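Local structure of alanine racemase (Enterococcus faecalis, 3E6E) at residues A[279-284]-A[316-321]; A[5-10]-A[363-368]; A[284-289]-A[310-315]. The protein is a dimeric member of the alanine racemase family, with an N-terminal TIM-barrel-type domain and a strand-rich C-terminal domain. The protein carries 1 engineered substitution. All coordinates share one frame; numbering follows the deposited sequence.

Interaction 1. Residues A[279-284]-A[316-321]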
loop_
_atom_site.group_PDB
_atom_site.type_symbol
_atom_site.label_atom_id
_atom_site.label_comp_id
_atom_site.label_asym_id
_atom_site.label_seq_id
_atom_site.Cartn_x
_atom_site.Cartn_y
_atom_site.Cartn_z
ATOM N N ILE A 279 -6.996 -3.182 27.464
ATOM C CA ILE A 279 -6.528 -2.751 26.156
ATOM C C ILE A 279 -5.458 -3.680 25.563
ATOM O O ILE A 279 -4.488 -4.036 26.232
ATOM C CB ILE A 279 -5.947 -1.312 26.254
ATOM C CG1 ILE A 279 -7.033 -0.330 26.704
ATOM C CG2 ILE A 279 -5.356 -0.882 24.929
ATOM C CD1 ILE A 279 -8.210 -0.198 25.742
ATOM N N GLY A 280 -5.647 -4.064 24.301
ATOM C CA GLY A 280 -4.694 -4.933 23.627
ATOM C C GLY A 280 -3.984 -4.159 22.535
ATOM O O GLY A 280 -4.537 -3.199 21.993
ATOM N N THR A 281 -2.756 -4.549 22.212
ATOM C CA THR A 281 -2.006 -3.861 21.171
ATOM C C THR A 281 -1.637 -4.876 20.105
ATOM O O THR A 281 -1.065 -5.921 20.398
ATOM C CB THR A 281 -0.722 -3.200 21.727
ATOM O OG1 THR A 281 -1.073 -2.231 22.713
ATOM C CG2 THR A 281 0.039 -2.480 20.626
ATOM N N VAL A 282 -1.982 -4.548 18.865
ATOM C CA VAL A 282 -1.730 -5.416 17.723
ATOM C C VAL A 282 -0.710 -4.800 16.757
ATOM O O VAL A 282 -0.858 -3.646 16.340
ATOM C CB VAL A 282 -3.046 -5.682 16.977
ATOM C CG1 VAL A 282 -2.814 -6.665 15.845
ATOM C CG2 VAL A 282 -4.098 -6.204 17.952
ATOM N N PRO A 283 0.328 -5.567 16.384
ATOM C CA PRO A 283 1.399 -5.142 15.476
ATOM C C PRO A 283 1.058 -5.005 13.981
ATOM O O PRO A 283 1.739 -5.564 13.110
ATOM C CB PRO A 283 2.502 -6.170 15.747
ATOM C CG PRO A 283 1.734 -7.391 16.060
ATOM C CD PRO A 283 0.644 -6.877 16.975
ATOM N N ILE A 284 0.008 -4.238 13.697
ATOM C CA ILE A 284 -0.423 -3.984 12.328
ATOM C C ILE A 284 -0.909 -2.548 12.284
ATOM O O ILE A 284 -1.715 -2.136 13.121
ATOM C CB ILE A 284 -1.560 -4.940 11.899
ATOM C CG1 ILE A 284 -1.899 -4.720 10.426
ATOM C CG2 ILE A 284 -2.785 -4.734 12.778
ATOM C CD1 ILE A 284 -3.020 -5.630 9.920
ATOM N N GLN A 316 1.059 -0.094 14.546
ATOM C CA GLN A 316 0.193 -0.860 15.437
ATOM C C GLN A 316 -1.062 -0.101 15.811
ATOM O O GLN A 316 -1.224 1.077 15.474
ATOM C CB GLN A 316 0.932 -1.251 16.713
ATOM C CG GLN A 316 1.477 -0.083 17.493
ATOM C CD GLN A 316 2.961 0.099 17.283
ATOM O OE1 GLN A 316 3.407 0.443 16.194
ATOM N NE2 GLN A 316 3.736 -0.141 18.332
ATOM N N CYS A 317 -1.965 -0.791 16.494
ATOM C CA CYS A 317 -3.198 -0.169 16.930
ATOM C C CYS A 317 -3.719 -0.858 18.179
ATOM O O CYS A 317 -3.474 -2.047 18.404
ATOM C CB CYS A 317 -4.245 -0.185 15.804
ATOM S SG CYS A 317 -4.750 -1.789 15.165
ATOM N N MET A 318 -4.417 -0.105 19.013
ATOM C CA MET A 318 -4.944 -0.677 20.242
ATOM C C MET A 318 -6.447 -0.899 20.192
ATOM O O MET A 318 -7.203 -0.072 19.668
ATOM C CB MET A 318 -4.591 0.193 21.449
ATOM C CG MET A 318 -3.979 1.529 21.123
ATOM S SD MET A 318 -2.297 1.411 20.506
ATOM C CE MET A 318 -2.484 2.215 18.944
ATOM N N ILE A 319 -6.859 -2.029 20.755
ATOM C CA ILE A 319 -8.253 -2.433 20.789
ATOM C C ILE A 319 -8.756 -2.651 22.210
ATOM O O ILE A 319 -7.983 -2.911 23.135
ATOM C CB ILE A 319 -8.460 -3.747 19.998
ATOM C CG1 ILE A 319 -7.710 -4.892 20.685
ATOM C CG2 ILE A 319 -7.965 -3.574 18.561
ATOM C CD1 ILE A 319 -7.725 -6.181 19.905
ATOM N N ARG A 320 -10.073 -2.558 22.361
ATOM C CA ARG A 320 -10.737 -2.727 23.644
ATOM C C ARG A 320 -11.189 -4.164 23.820
ATOM O O ARG A 320 -12.152 -4.608 23.197
ATOM C CB ARG A 320 -11.932 -1.773 23.726
ATOM C CG ARG A 320 -13.057 -2.195 24.650
ATOM C CD ARG A 320 -14.380 -2.003 23.916
ATOM N NE ARG A 320 -15.174 -0.882 24.407
ATOM C CZ ARG A 320 -14.697 0.323 24.694
ATOM N NH1 ARG A 320 -13.409 0.587 24.546
ATOM N NH2 ARG A 320 -15.518 1.272 25.131
ATOM N N LEU A 321 -10.471 -4.884 24.671
ATOM C CA LEU A 321 -10.768 -6.279 24.959
ATOM C C LEU A 321 -11.840 -6.358 26.033
ATOM O O LEU A 321 -11.721 -5.746 27.086
ATOM C CB LEU A 321 -9.499 -6.983 25.442
ATOM C CG LEU A 321 -8.388 -7.069 24.395
ATOM C CD1 LEU A 321 -7.089 -7.583 25.016
ATOM C CD2 LEU A 321 -8.870 -7.978 23.276
#

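Interaction 2. Residues A[5-10]-A[363-368]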
loop_
_atom_site.group_PDB
_atom_site.type_symbol
_atom_site.label_atom_id
_atom_site.label_comp_id
_atom_site.label_asym_id
_atom_site.label_seq_id
_atom_site.Cartn_x
_atom_site.Cartn_y
_atom_site.Cartn_z
ATOM N N TRP A 5 8.584 -11.412 8.352
ATOM C CA TRP A 5 8.280 -12.762 8.805
ATOM C C TRP A 5 8.428 -12.893 10.328
ATOM O O TRP A 5 7.914 -13.836 10.930
ATOM C CB TRP A 5 9.196 -13.784 8.122
ATOM C CG TRP A 5 9.009 -13.882 6.652
ATOM C CD1 TRP A 5 9.746 -13.260 5.675
ATOM C CD2 TRP A 5 8.020 -14.660 5.978
ATOM N NE1 TRP A 5 9.272 -13.612 4.428
ATOM C CE2 TRP A 5 8.213 -14.469 4.586
ATOM C CE3 TRP A 5 6.985 -15.498 6.413
ATOM C CZ2 TRP A 5 7.406 -15.093 3.627
ATOM C CZ3 TRP A 5 6.181 -16.119 5.461
ATOM C CH2 TRP A 5 6.398 -15.912 4.085
ATOM N N HIS A 6 9.124 -11.944 10.949
ATOM C CA HIS A 6 9.336 -11.998 12.385
ATOM C C HIS A 6 8.299 -11.239 13.190
ATOM O O HIS A 6 8.547 -10.843 14.330
ATOM C CB HIS A 6 10.758 -11.531 12.717
ATOM C CG HIS A 6 11.810 -12.408 12.110
ATOM N ND1 HIS A 6 12.362 -12.159 10.871
ATOM C CD2 HIS A 6 12.306 -13.605 12.509
ATOM C CE1 HIS A 6 13.149 -13.164 10.532
ATOM N NE2 HIS A 6 13.132 -14.057 11.506
ATOM N N ARG A 7 7.126 -11.064 12.590
ATOM C CA ARG A 7 6.007 -10.378 13.215
ATOM C C ARG A 7 4.797 -11.253 12.932
ATOM O O ARG A 7 4.521 -11.587 11.787
ATOM C CB ARG A 7 5.817 -9.000 12.593
ATOM C CG ARG A 7 4.582 -8.272 13.086
ATOM C CD ARG A 7 4.380 -6.939 12.376
ATOM N NE ARG A 7 4.177 -7.110 10.944
ATOM C CZ ARG A 7 3.741 -6.155 10.132
ATOM N NH1 ARG A 7 3.462 -4.955 10.619
ATOM N NH2 ARG A 7 3.570 -6.406 8.837
ATOM N N PRO A 8 4.057 -11.643 13.973
ATOM C CA PRO A 8 2.881 -12.492 13.762
ATOM C C PRO A 8 1.775 -11.955 12.824
ATOM O O PRO A 8 0.775 -12.642 12.583
ATOM C CB PRO A 8 2.378 -12.735 15.186
ATOM C CG PRO A 8 2.792 -11.480 15.907
ATOM C CD PRO A 8 4.191 -11.259 15.390
ATOM N N THR A 9 1.929 -10.750 12.291
ATOM C CA THR A 9 0.890 -10.235 11.408
ATOM C C THR A 9 1.017 -10.924 10.057
ATOM O O THR A 9 1.973 -10.675 9.320
ATOM C CB THR A 9 1.012 -8.721 11.214
ATOM O OG1 THR A 9 1.019 -8.081 12.494
ATOM C CG2 THR A 9 -0.170 -8.189 10.412
ATOM N N ARG A 10 0.044 -11.776 9.732
ATOM C CA ARG A 10 0.056 -12.531 8.476
ATOM C C ARG A 10 -1.188 -12.398 7.596
ATOM O O ARG A 10 -2.301 -12.133 8.075
ATOM C CB ARG A 10 0.270 -14.017 8.761
ATOM C CG ARG A 10 1.555 -14.321 9.488
ATOM C CD ARG A 10 1.879 -15.811 9.435
ATOM N NE ARG A 10 3.245 -16.087 9.870
ATOM C CZ ARG A 10 4.296 -15.337 9.538
ATOM N NH1 ARG A 10 4.137 -14.263 8.775
ATOM N NH2 ARG A 10 5.508 -15.659 9.964
ATOM N N SER A 363 0.197 -3.971 2.243
ATOM C CA SER A 363 1.614 -3.835 1.911
ATOM C C SER A 363 2.399 -5.113 1.638
ATOM O O SER A 363 1.972 -6.208 1.977
ATOM C CB SER A 363 2.315 -3.049 3.020
ATOM O OG SER A 363 3.695 -2.889 2.741
ATOM N N GLN A 364 3.561 -4.946 1.019
ATOM C CA GLN A 364 4.444 -6.055 0.684
ATOM C C GLN A 364 4.985 -6.666 1.971
ATOM O O GLN A 364 5.179 -7.882 2.066
ATOM C CB GLN A 364 5.629 -5.550 -0.157
ATOM C CG GLN A 364 6.639 -6.648 -0.554
ATOM C CD GLN A 364 8.092 -6.159 -0.657
ATOM O OE1 GLN A 364 8.361 -5.023 -1.053
ATOM N NE2 GLN A 364 9.032 -7.034 -0.319
ATOM N N ARG A 365 5.240 -5.804 2.953
ATOM C CA ARG A 365 5.790 -6.233 4.231
ATOM C C ARG A 365 4.980 -7.306 4.939
ATOM O O ARG A 365 5.499 -7.996 5.822
ATOM C CB ARG A 365 5.999 -5.033 5.164
ATOM C CG ARG A 365 4.910 -3.970 5.123
ATOM C CD ARG A 365 5.270 -2.788 6.027
ATOM N NE ARG A 365 4.714 -2.963 7.367
ATOM C CZ ARG A 365 5.221 -2.422 8.467
ATOM N NH1 ARG A 365 6.311 -1.669 8.401
ATOM N NH2 ARG A 365 4.632 -2.642 9.632
ATOM N N ILE A 366 3.718 -7.470 4.560
ATOM C CA ILE A 366 2.928 -8.499 5.209
ATOM C C ILE A 366 3.125 -9.825 4.493
ATOM O O ILE A 366 2.776 -9.972 3.323
ATOM C CB ILE A 366 1.435 -8.168 5.227
ATOM C CG1 ILE A 366 1.208 -6.767 5.790
ATOM C CG2 ILE A 366 0.713 -9.179 6.085
ATOM C CD1 ILE A 366 -0.256 -6.440 6.071
ATOM N N PRO A 367 3.708 -10.807 5.191
ATOM C CA PRO A 367 3.951 -12.128 4.611
ATOM C C PRO A 367 2.645 -12.789 4.189
ATOM O O PRO A 367 1.627 -12.707 4.890
ATOM C CB PRO A 367 4.643 -12.883 5.747
ATOM C CG PRO A 367 5.370 -11.795 6.471
ATOM C CD PRO A 367 4.319 -10.703 6.529
ATOM N N ARG A 368 2.668 -13.444 3.038
ATOM C CA ARG A 368 1.472 -14.110 2.567
ATOM C C ARG A 368 1.681 -15.617 2.629
ATOM O O ARG A 368 2.569 -16.151 1.977
ATOM C CB ARG A 368 1.134 -13.622 1.152
ATOM C CG ARG A 368 0.576 -12.184 1.146
ATOM C CD ARG A 368 1.005 -11.411 -0.093
ATOM N NE ARG A 368 1.355 -10.019 0.203
ATOM C CZ ARG A 368 0.496 -9.002 0.214
ATOM N NH1 ARG A 368 -0.781 -9.188 -0.056
ATOM N NH2 ARG A 368 0.912 -7.786 0.502
#

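Interaction 3. Residues A[284-289]-A[310-315]. With DCS (D-[3-hydroxy-2-methyl-5-phosphonooxymethyl-pyridin-4-ylmethyl]-N,O-cycloserylamide), chain F.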
loop_
_atom_site.group_PDB
_atom_site.type_symbol
_atom_site.label_atom_id
_atom_site.label_comp_id
_atom_site.label_asym_id
_atom_site.label_seq_id
_atom_site.Cartn_x
_atom_site.Cartn_y
_atom_site.Cartn_z
ATOM N N ILE A 284 0.008 -4.238 13.697
ATOM C CA ILE A 284 -0.423 -3.984 12.328
ATOM C C ILE A 284 -0.909 -2.548 12.284
ATOM O O ILE A 284 -1.715 -2.136 13.121
ATOM C CB ILE A 284 -1.560 -4.940 11.899
ATOM C CG1 ILE A 284 -1.899 -4.720 10.426
ATOM C CG2 ILE A 284 -2.785 -4.734 12.778
ATOM C CD1 ILE A 284 -3.020 -5.630 9.920
ATOM N N GLY A 285 -0.410 -1.785 11.313
ATOM C CA GLY A 285 -0.788 -0.382 11.202
ATOM C C GLY A 285 -1.055 0.087 9.792
ATOM O O GLY A 285 -1.123 -0.720 8.872
ATOM N N TYR A 286 -1.183 1.392 9.605
ATOM C CA TYR A 286 -1.489 1.887 8.285
ATOM C C TYR A 286 -0.378 1.705 7.272
ATOM O O TYR A 286 -0.578 1.915 6.080
ATOM C CB TYR A 286 -1.962 3.350 8.342
ATOM C CG TYR A 286 -1.047 4.346 9.006
ATOM C CD1 TYR A 286 0.082 4.838 8.347
ATOM C CD2 TYR A 286 -1.373 4.882 10.263
ATOM C CE1 TYR A 286 0.861 5.848 8.912
ATOM C CE2 TYR A 286 -0.604 5.892 10.845
ATOM C CZ TYR A 286 0.508 6.382 10.162
ATOM O OH TYR A 286 1.212 7.447 10.684
ATOM N N ALA A 287 0.790 1.295 7.742
ATOM C CA ALA A 287 1.913 1.071 6.851
ATOM C C ALA A 287 1.703 -0.298 6.227
ATOM O O ALA A 287 2.322 -0.635 5.227
ATOM C CB ALA A 287 3.212 1.101 7.627
ATOM N N ASP A 288 0.823 -1.078 6.839
ATOM C CA ASP A 288 0.505 -2.418 6.368
ATOM C C ASP A 288 -0.682 -2.315 5.425
ATOM O O ASP A 288 -0.962 -3.242 4.644
ATOM C CB ASP A 288 0.100 -3.316 7.541
ATOM C CG ASP A 288 1.251 -3.639 8.460
ATOM O OD1 ASP A 288 0.967 -3.948 9.632
ATOM O OD2 ASP A 288 2.426 -3.608 8.025
ATOM N N GLY A 289 -1.387 -1.190 5.537
ATOM C CA GLY A 289 -2.567 -0.955 4.729
ATOM C C GLY A 289 -3.834 -1.026 5.564
ATOM O O GLY A 289 -4.936 -1.161 5.033
ATOM N N GLY A 310 -8.718 4.717 19.812
ATOM C CA GLY A 310 -7.562 5.565 19.599
ATOM C C GLY A 310 -7.178 5.540 18.126
ATOM O O GLY A 310 -7.746 4.788 17.329
ATOM N N ARG A 311 -6.214 6.366 17.750
ATOM C CA ARG A 311 -5.783 6.392 16.364
ATOM C C ARG A 311 -4.961 5.169 16.017
ATOM O O ARG A 311 -4.248 4.617 16.861
ATOM C CB ARG A 311 -4.968 7.646 16.073
ATOM C CG ARG A 311 -5.817 8.898 15.944
ATOM C CD ARG A 311 -6.457 9.001 14.559
ATOM N NE ARG A 311 -7.061 10.314 14.343
ATOM C CZ ARG A 311 -8.249 10.693 14.810
ATOM N NH1 ARG A 311 -8.994 9.856 15.521
ATOM N NH2 ARG A 311 -8.677 11.930 14.581
ATOM N N VAL A 312 -5.096 4.742 14.768
ATOM C CA VAL A 312 -4.364 3.612 14.246
ATOM C C VAL A 312 -2.971 4.168 14.027
ATOM O O VAL A 312 -2.827 5.246 13.439
ATOM C CB VAL A 312 -4.987 3.167 12.904
ATOM C CG1 VAL A 312 -4.078 2.160 12.186
ATOM C CG2 VAL A 312 -6.353 2.554 13.160
ATOM N N CYS A 313 -1.948 3.471 14.516
ATOM C CA CYS A 313 -0.573 3.949 14.338
ATOM C C CYS A 313 0.009 3.381 13.065
ATOM O O CYS A 313 -0.540 2.455 12.486
ATOM C CB CYS A 313 0.339 3.506 15.489
ATOM S SG CYS A 313 -0.021 4.189 17.101
ATOM N N MET A 314 1.138 3.942 12.649
ATOM C CA MET A 314 1.852 3.487 11.463
ATOM C C MET A 314 2.047 1.982 11.594
ATOM O O MET A 314 1.653 1.223 10.714
ATOM C CB MET A 314 3.219 4.191 11.377
ATOM C CG MET A 314 4.031 3.910 10.122
ATOM S SD MET A 314 5.546 4.940 9.880
ATOM C CE MET A 314 4.815 6.448 9.348
ATOM N N ASP A 315 2.612 1.553 12.722
ATOM C CA ASP A 315 2.903 0.137 12.961
ATOM C C ASP A 315 2.052 -0.695 13.908
ATOM O O ASP A 315 2.300 -1.889 14.061
ATOM C CB ASP A 315 4.365 -0.008 13.356
ATOM C CG ASP A 315 5.276 0.068 12.169
ATOM O OD1 ASP A 315 5.186 -0.857 11.342
ATOM O OD2 ASP A 315 6.063 1.035 12.053
HETATM N N1 DCS F . 9.318 6.911 18.467
HETATM C C2 DCS F . 8.343 5.867 18.450
HETATM C C2A DCS F . 8.217 4.885 19.614
HETATM C C3 DCS F . 7.525 5.788 17.318
HETATM O O3 DCS F . 6.577 4.828 17.212
HETATM C C4 DCS F . 7.704 6.768 16.243
HETATM C C4A DCS F . 6.826 6.685 15.037
HETATM C C5 DCS F . 8.740 7.810 16.356
HETATM C C6 DCS F . 9.511 7.843 17.469
HETATM C C5A DCS F . 9.020 8.898 15.280
HETATM O O4P DCS F . 7.923 9.834 15.149
HETATM P P DCS F . 7.866 11.098 14.137
HETATM O O1P DCS F . 8.965 11.996 14.490
HETATM O O2P DCS F . 7.988 10.612 12.759
HETATM O O3P DCS F . 6.588 11.756 14.332
HETATM N N DCS F . 5.412 7.025 15.425
HETATM C CA DCS F . 4.423 7.019 14.449
HETATM C C DCS F . 3.543 5.935 14.169
HETATM O O DCS F . 3.534 4.736 14.808
HETATM N ND DCS F . 2.746 6.285 13.195
HETATM O OG DCS F . 3.069 7.577 12.811
HETATM C CB DCS F . 4.089 8.018 13.575
#

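Interaction 1. Residues A[279-284]-A[316-321]
Gly280 and Ile319 face each other as an antiparallel hydrogen-bonded pair: Gly280 N gives to Ile319 O at 2.9 Å, and Ile319 N returns a bond to Gly280 O. Two residues along, Val282 N reaches Cys317 O at 2.9 Å with an almost straight N-H (175°), while Cys317 N meets Val282 O at 3.1 Å. That last carbonyl is gripped twice, because Ile284 N also bonds to it and closes an inverse gamma turn centred on Pro283. Proline suits the spot: its ring restrains phi just where the strand bends away.

Gly280, with no side chain, lets Leu321 close in. Leu321 CD1 lies 3.8 Å from Gly280 CA, where a beta carbon would collide with it. On the same face, Ile319 places CG1 between its backbone N and carbonyl carbon (chi1 65°), and CD1 then comes to 4.1 Å from Val282 CG2; Ile319, Val282 and Cys317 share this surface, and the two branched aliphatic groups pack against each other. The opposite face carries Ile279 and Met318, which meet CG2 to CB at 3.7 Å, with Thr281 beside them. Threonine fits here because its OG1 hydrogen-bonds Arg139 O of the second subunit, whereas its CG2 methyl lies 4.2 Å from Gln316 CB.

Backbone bonds of Ile279 and Thr281 on their other side tie strand 277-282 to strand 249-259, and those of Met318 and Arg320 tie strand 317-321 to strand 304-309. Strands 298-301 and 304-309 touch the side chains of Ile319 and Leu321, and the second subunit packs against Ile279, Thr281 and Met318.

Interaction 2. Residues A[5-10]-A[363-368]
Trp5 holds CG anti to its carbonyl carbon (chi1 -65°), which swings the indole against the ring of Pro367, and Arg10, extended from CG to NE, brings its guanidinium to the same proline. Pro367 CB sits over the six-membered ring of Trp5, 3.6 Å from its centroid and 13° off the normal, a CH-pi contact for which a compact, rigid pyrrolidine is well shaped. Arg10 NH1 approaches Pro367 CB at 3.4 Å, with Pro367 CG lying in plane at the guanidinium edge. A weak bond from Arg10 NH2 to Trp5 O (3.2 Å) and a salt bridge from Arg10 NE to Glu369 help to fix that group.

Deeper in, Pro367 CD packs on Thr9 O at 3.6 Å, and Ile366 CG2 touches the same carbonyl at 3.8 Å. Arg7 and Arg365 both bend at chi3 and meet tip to edge, their planes 74° apart; Arg7 NH1 and Arg365 NH2, two donors, are modelled 2.8 Å from each other. Carboxylates probably offset this repulsion: Asp288 pairs with both arginines, Asp315 with Arg365, and Glu70 of the second subunit with Arg365 as well. Thr9 CB sits over one face of the Arg7 guanidinium, toward its rim, 3.5 Å above the plane.

The type I turn from Ser363 to Ile366 delivers the chain to strand 368-369, which runs parallel to strand 10-12. Joining the two chain ends in this way, so that the first strand belongs to the C-terminal sheet before the chain enters the barrel, is characteristic of the alanine racemase fold.

Interaction 3. Residues A[284-289]-A[310-315]
Tyr286 offers its ring face to a piece of backbone: Met314 CA stands over the centre of the ring, 3.4 Å from the centroid and 10° off the normal, a CH-pi contact made by a main-chain carbon. The tyrosine can lie against the backbone of 312-314 because CG sits between its own backbone N and carbonyl carbon (chi1 56°). Val312 O meets the ring at its edge, in plane, 3.5 Å from Tyr286 CE2. At the far end of the ring Tyr286 OH gives a weak hydrogen bond to OG of the bound DCS, 2.8 Å away. A tyrosine serves both needs here, with a flat face for packing and a hydroxyl at the tip for the ligand.

Two backbone bonds hold the loops together. Tyr286 N donates to Cys313 O at 3.1 Å, and Ala287 N to a lone pair of Met314 O, also at 3.1 Å. Gly285 must come very close: its CA is 3.0 Å from Met314 O, and a beta carbon would run into that oxygen and into Cys313 O. The small methyl of Ala287, CB, packs on Met314 CG at 3.8 Å.

Within 284-289, Asp288 OD1 takes the N-H of Gly285 at 3.1 Å from above the carboxylate plane, which probably helps to hold the bend in place. Asp315, held by Arg365, also pairs with Lys40 of the second subunit.

Tyr286, Cys313, Met314 and Asp315, together with Tyr267, line the DCS pocket from one chain, while Arg139, Ser207, Arg222 and Tyr356 of the second subunit also bound it. A site built across the dimer interface from C-terminal loops of one subunit and mainly the barrel of the other, with Tyr356 from that subunit's C-terminal part, is typical of alanine racemases.

The three contacts nest along the chain: 5-10 with 363-368 encloses 279-284 with 316-321, which encloses 284-289 with 310-315. Centres of interactions 1 and 3 lie about 10 Å apart, those of 2 and 3 about 13 Å, and those of 1 and 2 about 17 Å. Interaction 1 supplies paired strands of the mixed sheet, and interaction 3, sharing Ile284, is formed by loops next to their ends. Interaction 2 joins the chain termini to that sheet. Thr9 OG1 probably bonds Pro283 O, and salt bridges from 363-368 reach both pocket loops. All three touch the second subunit, so sheet, termini and pocket meet at the dimer interface.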